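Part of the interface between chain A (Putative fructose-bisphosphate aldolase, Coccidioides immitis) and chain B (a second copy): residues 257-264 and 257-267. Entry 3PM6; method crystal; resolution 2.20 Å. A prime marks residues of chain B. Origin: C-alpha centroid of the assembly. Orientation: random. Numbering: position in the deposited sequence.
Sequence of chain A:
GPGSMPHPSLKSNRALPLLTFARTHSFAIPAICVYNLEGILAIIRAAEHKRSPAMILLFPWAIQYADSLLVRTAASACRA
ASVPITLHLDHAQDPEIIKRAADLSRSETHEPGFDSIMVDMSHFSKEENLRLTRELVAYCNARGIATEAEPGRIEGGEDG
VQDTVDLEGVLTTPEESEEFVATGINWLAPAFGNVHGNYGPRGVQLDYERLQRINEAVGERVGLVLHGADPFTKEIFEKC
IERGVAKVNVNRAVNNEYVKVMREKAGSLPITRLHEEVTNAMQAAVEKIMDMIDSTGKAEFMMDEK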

# COMPACT_ATOMS: atom_id res chain seq x y z
N GLU A 257 12.59 -3.74 11.90
CA GLU A 257 12.02 -2.65 12.72
C GLU A 257 10.50 -2.72 12.76
O GLU A 257 9.89 -2.42 13.80
CB GLU A 257 12.45 -1.28 12.20
CG GLU A 257 13.95 -1.01 12.30
CD GLU A 257 14.49 -1.15 13.72
OE1 GLU A 257 14.30 -0.24 14.53
OE2 GLU A 257 15.13 -2.15 14.04
N TYR A 258 9.89 -3.13 11.66
CA TYR A 258 8.44 -3.30 11.62
C TYR A 258 8.04 -4.42 12.57
O TYR A 258 7.09 -4.28 13.33
CB TYR A 258 7.99 -3.63 10.21
CG TYR A 258 6.56 -4.06 10.01
CD1 TYR A 258 6.15 -5.38 10.24
CD2 TYR A 258 5.61 -3.16 9.50
CE1 TYR A 258 4.82 -5.79 10.01
CE2 TYR A 258 4.29 -3.55 9.26
CZ TYR A 258 3.89 -4.86 9.51
OH TYR A 258 2.58 -5.20 9.27
N VAL A 259 8.78 -5.53 12.49
CA VAL A 259 8.54 -6.69 13.31
C VAL A 259 8.70 -6.36 14.80
O VAL A 259 7.83 -6.71 15.61
CB VAL A 259 9.44 -7.87 12.88
CG1 VAL A 259 9.35 -9.01 13.89
CG2 VAL A 259 9.00 -8.39 11.51
N LYS A 260 9.78 -5.67 15.15
CA LYS A 260 10.02 -5.32 16.56
C LYS A 260 8.91 -4.44 17.13
O LYS A 260 8.45 -4.69 18.22
CB LYS A 260 11.40 -4.68 16.80
N VAL A 261 8.48 -3.43 16.37
CA VAL A 261 7.43 -2.54 16.85
C VAL A 261 6.10 -3.30 17.01
O VAL A 261 5.42 -3.17 18.03
CB VAL A 261 7.26 -1.27 15.98
CG1 VAL A 261 6.06 -0.47 16.43
CG2 VAL A 261 8.49 -0.41 16.06
N MET A 262 5.75 -4.11 16.01
CA MET A 262 4.52 -4.92 16.08
C MET A 262 4.59 -5.92 17.23
O MET A 262 3.62 -6.09 17.98
CB MET A 262 4.26 -5.67 14.76
CG MET A 262 3.80 -4.80 13.59
SD MET A 262 2.18 -4.07 13.89
CE MET A 262 1.94 -3.05 12.44
N ARG A 263 5.73 -6.58 17.38
CA ARG A 263 5.91 -7.62 18.42
C ARG A 263 5.64 -7.01 19.80
O ARG A 263 4.90 -7.58 20.60
CB ARG A 263 7.31 -8.25 18.34
CG ARG A 263 7.84 -8.91 19.63
CD ARG A 263 9.14 -9.76 19.44
NE ARG A 263 10.33 -8.95 19.13
CZ ARG A 263 11.12 -9.15 18.08
NH1 ARG A 263 10.86 -10.16 17.23
NH2 ARG A 263 12.17 -8.36 17.87
N GLU A 264 6.21 -5.83 20.04
CA GLU A 264 6.13 -5.18 21.34
C GLU A 264 4.82 -4.39 21.60
O GLU A 264 4.37 -4.30 22.74
CB GLU A 264 7.34 -4.26 21.53
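Chain B 257-267: EYVKVMREKAG

Chain B packs its copy of the same segment against chain A as a second helix. Residues 257 to 264 of chain A are helical throughout, and the helix runs on beyond both ends of the stretch. In chain B the helix begins before Glu257′ and extends through Lys265′. Ala266′ is the first residue to leave helical phi/psi, at -59/146, and Gly267′ follows with a positive phi of 78°, a value that favours glycine.

The two helices cross nearly at right angles. The angle between their N-to-C directions is 101°, the signed crossing angle is -101°, and the axes approach to 8.6 Å. Crossed helices of this kind touch over a short length, and the buried surface is modest, 323 Å² summed over both sides. No direct hydrogen bond joins the stretches. The fit rests on shape, with one bridging water.

Tyr258 and Met262 of each chain form one part of the contact. They lie one helical turn apart, so they share a side of the helix. In both chains the methionine points its CA-to-CB bond toward the partner. The tyrosine starts out sideways, but its end comes nearer. Both tyrosines have chi1 t; both methionines have chi1 m, chi2 m and chi3 t. The two copies therefore interlock in much the same way. The methyl CE of Met262′ comes 3.2 Å from OH of Tyr258, and CE of Met262 comes 3.2 Å from OH of Tyr258′. Each methionine tip thus abuts the hydroxyl end of the opposing tyrosine. CE of Met262 lies at the edge of the Tyr258′ ring, near its plane. The methionines also meet each other, with SD of Met262 4.2 Å from CG of Met262′.

The two hydroxyls do not bond directly: OH of Tyr258 is 4.0 Å from OH of Tyr258′. Water 1 bridges them instead. It accepts from OH of Tyr258 at 2.6 Å and from OH of Tyr258′ at 2.7 Å.

Past the methionines, the two residues after the chain B helix lie against the chain A helix. The closest approach of CA atoms is here: CA of Arg263 is 5.0 Å from CA of Ala266′. The small methyl of Ala266′ points toward chain A at this place. Its CB is 3.9 Å from CB of Met262 and 3.9 Å from N of Arg263. That N is already bonded within its own helix, to O of Val259 at 2.7 Å.

Gly267′ lies against Val259 and Arg263. Its CA lies 3.9 Å from CG1 of Val259 and 4.1 Å from NH1 of Arg263. An ideal CB here would point toward chain A and sit only 3.4 Å from CD of Arg263, a tight fit. A CB here would crowd CD of Arg263.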

# COMPACT_ATOMS: atom_id res chain seq x y z
N GLU B 257 -9.60 -7.75 14.09
CA GLU B 257 -9.03 -9.00 13.56
C GLU B 257 -7.57 -8.79 13.15
O GLU B 257 -6.75 -9.70 13.27
CB GLU B 257 -9.82 -9.53 12.35
CG GLU B 257 -11.22 -9.94 12.67
CD GLU B 257 -11.28 -10.99 13.78
OE1 GLU B 257 -10.73 -12.10 13.62
OE2 GLU B 257 -11.88 -10.69 14.82
N TYR B 258 -7.26 -7.59 12.67
CA TYR B 258 -5.92 -7.25 12.26
C TYR B 258 -5.08 -7.20 13.52
O TYR B 258 -3.95 -7.70 13.52
CB TYR B 258 -5.89 -5.91 11.50
CG TYR B 258 -4.50 -5.30 11.31
CD1 TYR B 258 -3.85 -4.63 12.36
CD2 TYR B 258 -3.87 -5.34 10.08
CE1 TYR B 258 -2.59 -4.05 12.18
CE2 TYR B 258 -2.60 -4.75 9.89
CZ TYR B 258 -1.98 -4.11 10.94
OH TYR B 258 -0.74 -3.55 10.74
N VAL B 259 -5.62 -6.60 14.57
CA VAL B 259 -4.88 -6.43 15.83
C VAL B 259 -4.65 -7.78 16.51
O VAL B 259 -3.57 -8.03 17.05
CB VAL B 259 -5.59 -5.44 16.79
CG1 VAL B 259 -4.92 -5.40 18.14
CG2 VAL B 259 -5.60 -4.03 16.19
N LYS B 260 -5.65 -8.67 16.46
CA LYS B 260 -5.53 -9.98 17.09
C LYS B 260 -4.38 -10.75 16.49
O LYS B 260 -3.50 -11.21 17.22
CB LYS B 260 -6.84 -10.78 17.05
N VAL B 261 -4.36 -10.90 15.16
CA VAL B 261 -3.28 -11.63 14.49
C VAL B 261 -1.88 -11.09 14.89
O VAL B 261 -1.02 -11.86 15.25
CB VAL B 261 -3.46 -11.68 12.95
CG1 VAL B 261 -2.25 -12.27 12.25
CG2 VAL B 261 -4.69 -12.52 12.59
N MET B 262 -1.67 -9.77 14.82
CA MET B 262 -0.37 -9.14 15.15
C MET B 262 0.03 -9.32 16.62
O MET B 262 1.19 -9.54 16.91
CB MET B 262 -0.38 -7.63 14.86
CG MET B 262 -0.54 -7.23 13.39
SD MET B 262 0.82 -7.85 12.38
CE MET B 262 0.52 -7.01 10.84
N ARG B 263 -0.93 -9.19 17.54
CA ARG B 263 -0.71 -9.46 18.96
C ARG B 263 -0.23 -10.90 19.12
O ARG B 263 0.79 -11.16 19.75
CB ARG B 263 -1.99 -9.18 19.78
CG ARG B 263 -1.73 -8.59 21.19
CD ARG B 263 -2.84 -8.87 22.22
NE ARG B 263 -3.98 -7.95 22.13
CZ ARG B 263 -5.18 -8.23 21.60
NH1 ARG B 263 -5.44 -9.45 21.11
NH2 ARG B 263 -6.13 -7.30 21.58
N GLU B 264 -0.95 -11.82 18.48
CA GLU B 264 -0.67 -13.25 18.55
C GLU B 264 0.50 -13.75 17.67
O GLU B 264 1.20 -14.67 18.07
CB GLU B 264 -1.95 -14.07 18.29
N LYS B 265 0.74 -13.15 16.49
CA LYS B 265 1.67 -13.79 15.53
C LYS B 265 2.93 -13.03 15.14
O LYS B 265 3.83 -13.62 14.56
CB LYS B 265 0.95 -14.20 14.24
CG LYS B 265 -0.24 -15.12 14.42
CD LYS B 265 0.16 -16.54 14.71
CE LYS B 265 -1.07 -17.48 14.72
NZ LYS B 265 -1.95 -17.33 13.50
N ALA B 266 3.00 -11.74 15.44
CA ALA B 266 4.16 -10.95 15.06
C ALA B 266 5.39 -11.58 15.70
O ALA B 266 5.29 -12.17 16.78
CB ALA B 266 4.00 -9.46 15.49
N GLY B 267 6.53 -11.52 15.03
CA GLY B 267 7.73 -12.17 15.55
C GLY B 267 7.75 -13.68 15.34
O GLY B 267 8.82 -14.27 15.21
O HOH W 1 0.65 -3.58 8.46